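Transcriptional regulator, MerR-family (Cupriavidus metallidurans CH34, PDB 5GPE) binds lead(II) and, as a MerR-family regulator, probably binds DNA to control transcription in response to the metal. Local coordinates at residues E22-L27 with E63-L68; L45-F50 with L70-E75. All coordinates share one frame; numbering follows the deposited sequence.

Interactions 1 and 2 share helix 61-71, which presents successive parts of its length to the 22-27 turn and to helix 42-56; their centres lie about 10 Å apart. They touch directly. R47, whose NH2 forms the salt bridge with D72 in interaction 2, sends NH1 to the backbone O of L26 in interaction 1 in a probable hydrogen bond of 2.7 Å. L68 also serves both, since its CD2 packs at 3.6 Å on CD1 of F50. C113 and C122 are ligands seen at the lead(II) sites; in interaction 2 the R71 side chain is about 11 Å from a bound lead ion, while residues of the second subunit pack on 70-75.

Interaction 1 (E22-L27 with E63-L68); sequences ESEGLL and EIRQLL
R65 bends at chi3 (-5°, nearly eclipsed), which places NE, while in E24, with CG anti to its carbonyl carbon, a bend at chi2 (-65°) places CD. NH1 of R65 makes both polar bonds. It reaches E24 O at 2.6 Å, on a carbonyl lone pair, but the bond is bent at the hydrogen (133°). The second, to E24 OE1 at 3.2 Å, is nearly straight and part of a salt bridge, although NH1 meets that oxygen from above the carboxylate plane. Both acceptors lie near the guanidinium plane, whose other end is held by D62 through NH2. Next to these polar bonds L26 lies across the arginine stem, its CD2 3.9 Å from R65 CG, and its CB meets CD1 of L68 at 4.1 Å; I64 completes the apolar patch more distantly. G25, at positive phi, closes helix 15-23 in a Schellman motif, and the ends of the E24 and L26 side chains that flank it in sequence reach helix 61-71. The contact thus joins the end of the second helix of the helix-turn-helix to a later helix, as in the winged-helix DNA-binding domain of MerR regulators.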
loop_
_atom_site.group_PDB
_atom_site.type_symbol
_atom_site.label_atom_id
_atom_site.label_comp_id
_atom_site.label_asym_id
_atom_site.label_seq_id
_atom_site.Cartn_x
_atom_site.Cartn_y
_atom_site.Cartn_z
ATOM N N GLU B 22 -7.794 -9.588 18.110
ATOM C CA GLU B 22 -8.987 -9.629 18.968
ATOM C C GLU B 22 -9.927 -8.464 18.707
ATOM O O GLU B 22 -11.127 -8.659 18.524
ATOM C CB GLU B 22 -8.610 -9.616 20.449
ATOM C CG GLU B 22 -8.030 -10.927 20.928
ATOM C CD GLU B 22 -7.797 -10.969 22.428
ATOM O OE1 GLU B 22 -7.289 -9.969 22.990
ATOM O OE2 GLU B 22 -8.095 -12.019 23.030
ATOM N N SER B 23 -9.379 -7.251 18.698
ATOM C CA SER B 23 -10.186 -6.043 18.437
ATOM C C SER B 23 -10.850 -6.073 17.049
ATOM O O SER B 23 -11.914 -5.499 16.867
ATOM C CB SER B 23 -9.353 -4.767 18.601
ATOM O OG SER B 23 -8.378 -4.671 17.575
ATOM N N GLU B 24 -10.221 -6.766 16.096
ATOM C CA GLU B 24 -10.762 -6.929 14.735
ATOM C C GLU B 24 -11.686 -8.153 14.537
ATOM O O GLU B 24 -12.136 -8.409 13.426
ATOM C CB GLU B 24 -9.610 -6.971 13.722
ATOM C CG GLU B 24 -8.936 -5.631 13.538
ATOM C CD GLU B 24 -9.858 -4.596 12.917
ATOM O OE1 GLU B 24 -10.485 -4.783 11.827
ATOM O OE2 GLU B 24 -9.979 -3.578 13.587
ATOM N N GLY B 25 -11.995 -8.879 15.607
ATOM C CA GLY B 25 -12.938 -9.992 15.543
ATOM C C GLY B 25 -12.394 -11.238 14.866
ATOM O O GLY B 25 -13.171 -12.078 14.426
ATOM N N LEU B 26 -11.072 -11.384 14.823
ATOM C CA LEU B 26 -10.437 -12.540 14.178
ATOM C C LEU B 26 -10.162 -13.706 15.110
ATOM O O LEU B 26 -9.777 -14.778 14.651
ATOM C CB LEU B 26 -9.138 -12.127 13.504
ATOM C CG LEU B 26 -9.242 -10.966 12.503
ATOM C CD1 LEU B 26 -7.889 -10.743 11.850
ATOM C CD2 LEU B 26 -10.298 -11.201 11.438
ATOM N N LEU B 27 -10.348 -13.544 16.399
ATOM C CA LEU B 27 -10.093 -14.629 17.339
ATOM C C LEU B 27 -11.320 -15.042 18.130
ATOM O O LEU B 27 -12.045 -14.221 18.551
ATOM C CB LEU B 27 -9.007 -14.250 18.323
ATOM C CG LEU B 27 -7.580 -14.067 17.839
ATOM C CD1 LEU B 27 -6.623 -13.943 18.984
ATOM C CD2 LEU B 27 -7.181 -15.224 16.983
ATOM N N GLU B 63 -10.498 -10.093 3.834
ATOM C CA GLU B 63 -10.379 -11.429 3.217
ATOM C C GLU B 63 -10.207 -12.526 4.262
ATOM O O GLU B 63 -10.774 -13.609 4.149
ATOM C CB GLU B 63 -9.209 -11.469 2.234
ATOM C CG GLU B 63 -9.411 -10.625 0.978
ATOM C CD GLU B 63 -8.142 -10.521 0.145
ATOM O OE1 GLU B 63 -7.164 -9.876 0.594
ATOM O OE2 GLU B 63 -8.100 -11.129 -0.954
ATOM N N ILE B 64 -9.420 -12.239 5.285
ATOM C CA ILE B 64 -9.148 -13.220 6.340
ATOM C C ILE B 64 -10.407 -13.514 7.153
ATOM O O ILE B 64 -10.655 -14.647 7.532
ATOM C CB ILE B 64 -7.969 -12.771 7.231
ATOM C CG1 ILE B 64 -6.682 -12.818 6.413
ATOM C CG2 ILE B 64 -7.822 -13.666 8.468
ATOM C CD1 ILE B 64 -5.503 -12.094 7.037
ATOM N N ARG B 65 -11.177 -12.470 7.403
ATOM C CA ARG B 65 -12.439 -12.529 8.104
ATOM C C ARG B 65 -13.362 -13.490 7.297
ATOM O O ARG B 65 -13.959 -14.356 7.827
ATOM C CB ARG B 65 -13.056 -11.129 8.291
ATOM C CG ARG B 65 -13.720 -10.900 9.636
ATOM C CD ARG B 65 -13.880 -9.443 10.180
ATOM N NE ARG B 65 -13.254 -8.434 9.363
ATOM C CZ ARG B 65 -12.450 -7.479 9.783
ATOM N NH1 ARG B 65 -12.191 -7.329 11.033
ATOM N NH2 ARG B 65 -11.900 -6.672 8.935
ATOM N N GLN B 66 -13.418 -13.290 6.000
ATOM C CA GLN B 66 -14.210 -14.136 5.076
ATOM C C GLN B 66 -13.755 -15.595 5.113
ATOM O O GLN B 66 -14.582 -16.494 5.268
ATOM C CB GLN B 66 -14.202 -13.630 3.587
ATOM C CG GLN B 66 -15.120 -12.432 3.407
ATOM C CD GLN B 66 -15.262 -11.970 1.957
ATOM O OE1 GLN B 66 -14.701 -12.560 1.029
ATOM N NE2 GLN B 66 -16.057 -10.931 1.761
ATOM N N LEU B 67 -12.441 -15.815 5.044
ATOM C CA LEU B 67 -11.898 -17.181 5.102
ATOM C C LEU B 67 -12.178 -17.870 6.432
ATOM O O LEU B 67 -12.555 -19.048 6.451
ATOM C CB LEU B 67 -10.392 -17.196 4.834
ATOM C CG LEU B 67 -9.971 -16.819 3.418
ATOM C CD1 LEU B 67 -8.471 -16.663 3.382
ATOM C CD2 LEU B 67 -10.406 -17.861 2.413
ATOM N N LEU B 68 -12.002 -17.134 7.537
ATOM C CA LEU B 68 -12.302 -17.659 8.875
ATOM C C LEU B 68 -13.777 -18.064 9.019
ATOM O O LEU B 68 -14.085 -19.100 9.612
ATOM C CB LEU B 68 -11.910 -16.653 9.968
ATOM C CG LEU B 68 -10.402 -16.470 10.201
ATOM C CD1 LEU B 68 -10.143 -15.292 11.118
ATOM C CD2 LEU B 68 -9.767 -17.727 10.782
#

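Interaction 2 (L45-F50 with L70-E75); sequences LQRLLF and LRDRPE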
loop_
_atom_site.group_PDB
_atom_site.type_symbol
_atom_site.label_atom_id
_atom_site.label_comp_id
_atom_site.label_asym_id
_atom_site.label_seq_id
_atom_site.Cartn_x
_atom_site.Cartn_y
_atom_site.Cartn_z
ATOM N N LEU B 45 -4.016 -20.638 19.286
ATOM C CA LEU B 45 -2.714 -20.774 18.637
ATOM C C LEU B 45 -2.867 -21.135 17.155
ATOM O O LEU B 45 -2.277 -20.484 16.295
ATOM C CB LEU B 45 -1.834 -21.813 19.352
ATOM C CG LEU B 45 -0.448 -22.102 18.744
ATOM C CD1 LEU B 45 0.387 -20.833 18.588
ATOM C CD2 LEU B 45 0.305 -23.130 19.584
ATOM N N GLN B 46 -3.671 -22.154 16.860
ATOM C CA GLN B 46 -3.887 -22.579 15.475
ATOM C C GLN B 46 -4.550 -21.482 14.635
ATOM O O GLN B 46 -4.272 -21.337 13.445
ATOM C CB GLN B 46 -4.708 -23.873 15.406
ATOM C CG GLN B 46 -3.957 -25.111 15.898
ATOM C CD GLN B 46 -2.572 -25.250 15.269
ATOM O OE1 GLN B 46 -2.410 -25.090 14.052
ATOM N NE2 GLN B 46 -1.561 -25.503 16.100
ATOM N N ARG B 47 -5.376 -20.664 15.266
ATOM C CA ARG B 47 -6.013 -19.544 14.615
ATOM C C ARG B 47 -4.968 -18.492 14.244
ATOM O O ARG B 47 -4.933 -18.026 13.166
ATOM C CB ARG B 47 -7.038 -18.941 15.531
ATOM C CG ARG B 47 -7.558 -17.611 15.092
ATOM C CD ARG B 47 -8.342 -17.795 13.857
ATOM N NE ARG B 47 -9.442 -18.719 13.973
ATOM C CZ ARG B 47 -10.675 -18.393 14.291
ATOM N NH1 ARG B 47 -10.992 -17.180 14.595
ATOM N NH2 ARG B 47 -11.593 -19.316 14.295
ATOM N N LEU B 48 -4.101 -18.165 15.163
ATOM C CA LEU B 48 -3.029 -17.202 14.913
ATOM C C LEU B 48 -2.092 -17.639 13.801
ATOM O O LEU B 48 -1.688 -16.824 12.969
ATOM C CB LEU B 48 -2.227 -16.923 16.183
ATOM C CG LEU B 48 -2.917 -16.059 17.238
ATOM C CD1 LEU B 48 -2.099 -16.035 18.516
ATOM C CD2 LEU B 48 -3.132 -14.662 16.671
ATOM N N LEU B 49 -1.781 -18.931 13.767
ATOM C CA LEU B 49 -0.964 -19.474 12.697
ATOM C C LEU B 49 -1.671 -19.370 11.339
ATOM O O LEU B 49 -1.034 -19.038 10.343
ATOM C CB LEU B 49 -0.543 -20.914 12.999
ATOM C CG LEU B 49 0.323 -21.096 14.251
ATOM C CD1 LEU B 49 0.651 -22.572 14.458
ATOM C CD2 LEU B 49 1.609 -20.280 14.210
ATOM N N PHE B 50 -2.977 -19.631 11.311
ATOM C CA PHE B 50 -3.794 -19.489 10.099
ATOM C C PHE B 50 -3.759 -18.049 9.609
ATOM O O PHE B 50 -3.514 -17.798 8.442
ATOM C CB PHE B 50 -5.253 -19.924 10.372
ATOM C CG PHE B 50 -6.169 -19.815 9.179
ATOM C CD1 PHE B 50 -6.818 -18.615 8.882
ATOM C CD2 PHE B 50 -6.400 -20.909 8.355
ATOM C CE1 PHE B 50 -7.663 -18.521 7.782
ATOM C CE2 PHE B 50 -7.243 -20.821 7.266
ATOM C CZ PHE B 50 -7.868 -19.623 6.968
ATOM N N LEU B 70 -15.857 -19.015 6.642
ATOM C CA LEU B 70 -15.993 -20.265 5.888
ATOM C C LEU B 70 -15.321 -21.474 6.591
ATOM O O LEU B 70 -15.898 -22.577 6.645
ATOM C CB LEU B 70 -15.417 -20.103 4.497
ATOM C CG LEU B 70 -16.264 -19.177 3.626
ATOM C CD1 LEU B 70 -15.437 -18.564 2.506
ATOM C CD2 LEU B 70 -17.490 -19.908 3.089
ATOM N N ARG B 71 -14.137 -21.268 7.161
ATOM C CA ARG B 71 -13.469 -22.311 7.987
ATOM C C ARG B 71 -14.350 -22.764 9.169
ATOM O O ARG B 71 -14.395 -23.945 9.509
ATOM C CB ARG B 71 -12.101 -21.796 8.474
ATOM C CG ARG B 71 -11.289 -22.705 9.394
ATOM C CD ARG B 71 -9.910 -22.103 9.689
ATOM N NE ARG B 71 -9.454 -22.281 11.083
ATOM C CZ ARG B 71 -8.367 -22.940 11.501
ATOM N NH1 ARG B 71 -7.543 -23.560 10.653
ATOM N NH2 ARG B 71 -8.104 -22.983 12.807
ATOM N N ASP B 72 -15.033 -21.820 9.801
ATOM C CA ASP B 72 -15.926 -22.101 10.938
ATOM C C ASP B 72 -17.239 -22.800 10.544
ATOM O O ASP B 72 -17.956 -23.250 11.434
ATOM C CB ASP B 72 -16.262 -20.806 11.705
ATOM C CG ASP B 72 -15.046 -20.194 12.438
ATOM O OD1 ASP B 72 -14.006 -20.863 12.602
ATOM O OD2 ASP B 72 -15.144 -19.020 12.865
ATOM N N ARG B 73 -17.510 -22.927 9.236
ATOM C CA ARG B 73 -18.696 -23.603 8.686
ATOM C C ARG B 73 -18.276 -24.753 7.722
ATOM O O ARG B 73 -18.395 -24.641 6.503
ATOM C CB ARG B 73 -19.604 -22.585 7.957
ATOM C CG ARG B 73 -20.045 -21.287 8.718
ATOM C CD ARG B 73 -21.353 -21.481 9.433
ATOM N NE ARG B 73 -22.447 -21.986 8.594
ATOM C CZ ARG B 73 -23.262 -21.231 7.843
ATOM N NH1 ARG B 73 -23.108 -19.906 7.758
ATOM N NH2 ARG B 73 -24.244 -21.808 7.159
ATOM N N PRO B 74 -17.774 -25.876 8.269
ATOM C CA PRO B 74 -17.268 -26.997 7.451
ATOM C C PRO B 74 -18.297 -27.661 6.510
ATOM O O PRO B 74 -17.897 -28.264 5.524
ATOM C CB PRO B 74 -16.772 -28.015 8.493
ATOM C CG PRO B 74 -17.384 -27.615 9.786
ATOM C CD PRO B 74 -17.596 -26.132 9.710
ATOM N N GLU B 75 -19.591 -27.513 6.808
ATOM C CA GLU B 75 -20.676 -28.061 5.986
ATOM C C GLU B 75 -20.940 -27.313 4.679
ATOM O O GLU B 75 -21.603 -27.851 3.803
ATOM C CB GLU B 75 -21.984 -28.147 6.815
ATOM C CG GLU B 75 -22.763 -26.845 7.033
ATOM C CD GLU B 75 -22.135 -25.868 8.036
ATOM O OE1 GLU B 75 -21.066 -26.167 8.616
ATOM O OE2 GLU B 75 -22.703 -24.776 8.242
#
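R71 and D72 meet F50 and R47 near the C-terminal part of helix 61-71, against helix 42-56, the two helices that follow the first wing in a MerR-type winged-helix domain. L70, first in the segment, turns its side chain to helix 79-111, while its carbonyl O accepts a hydrogen bond from S119 of the second subunit. R71 then points at helix 42-56. Its CG is anti to the backbone N (chi1 177°), and the extended stem slides past F50 in the opposite direction, bringing CD over one face of the ring, offset toward the rim, in a CH-pi contact 4.1 Å from the centroid. NH1 also approaches CD2 of F50, at 3.7 Å, but the ring and guanidinium planes are 46° apart, so the two are not stacked flat. A129 of the second subunit packs on R71 and L128 of that subunit on F50, making this patch part of the dimer interface.

D72 crosses R47 at about a right angle, and its OD1 forms a salt bridge with R47 NH2 at 3.3 Å. R47 NH1 is engaged elsewhere, by L26 O. R47 NE and R71 NE are 4.6 Å apart. The nearby carboxylate probably eases the repulsion between these two arginines. Beyond D72 the segment makes no contact with 45-50, and the backbone of P74 hydrogen-bonds to the second subunit. R73 and E75 form a salt bridge within the loop, R73 NE donating in its guanidinium plane to the syn side of E75 OE2 at 2.8 Å.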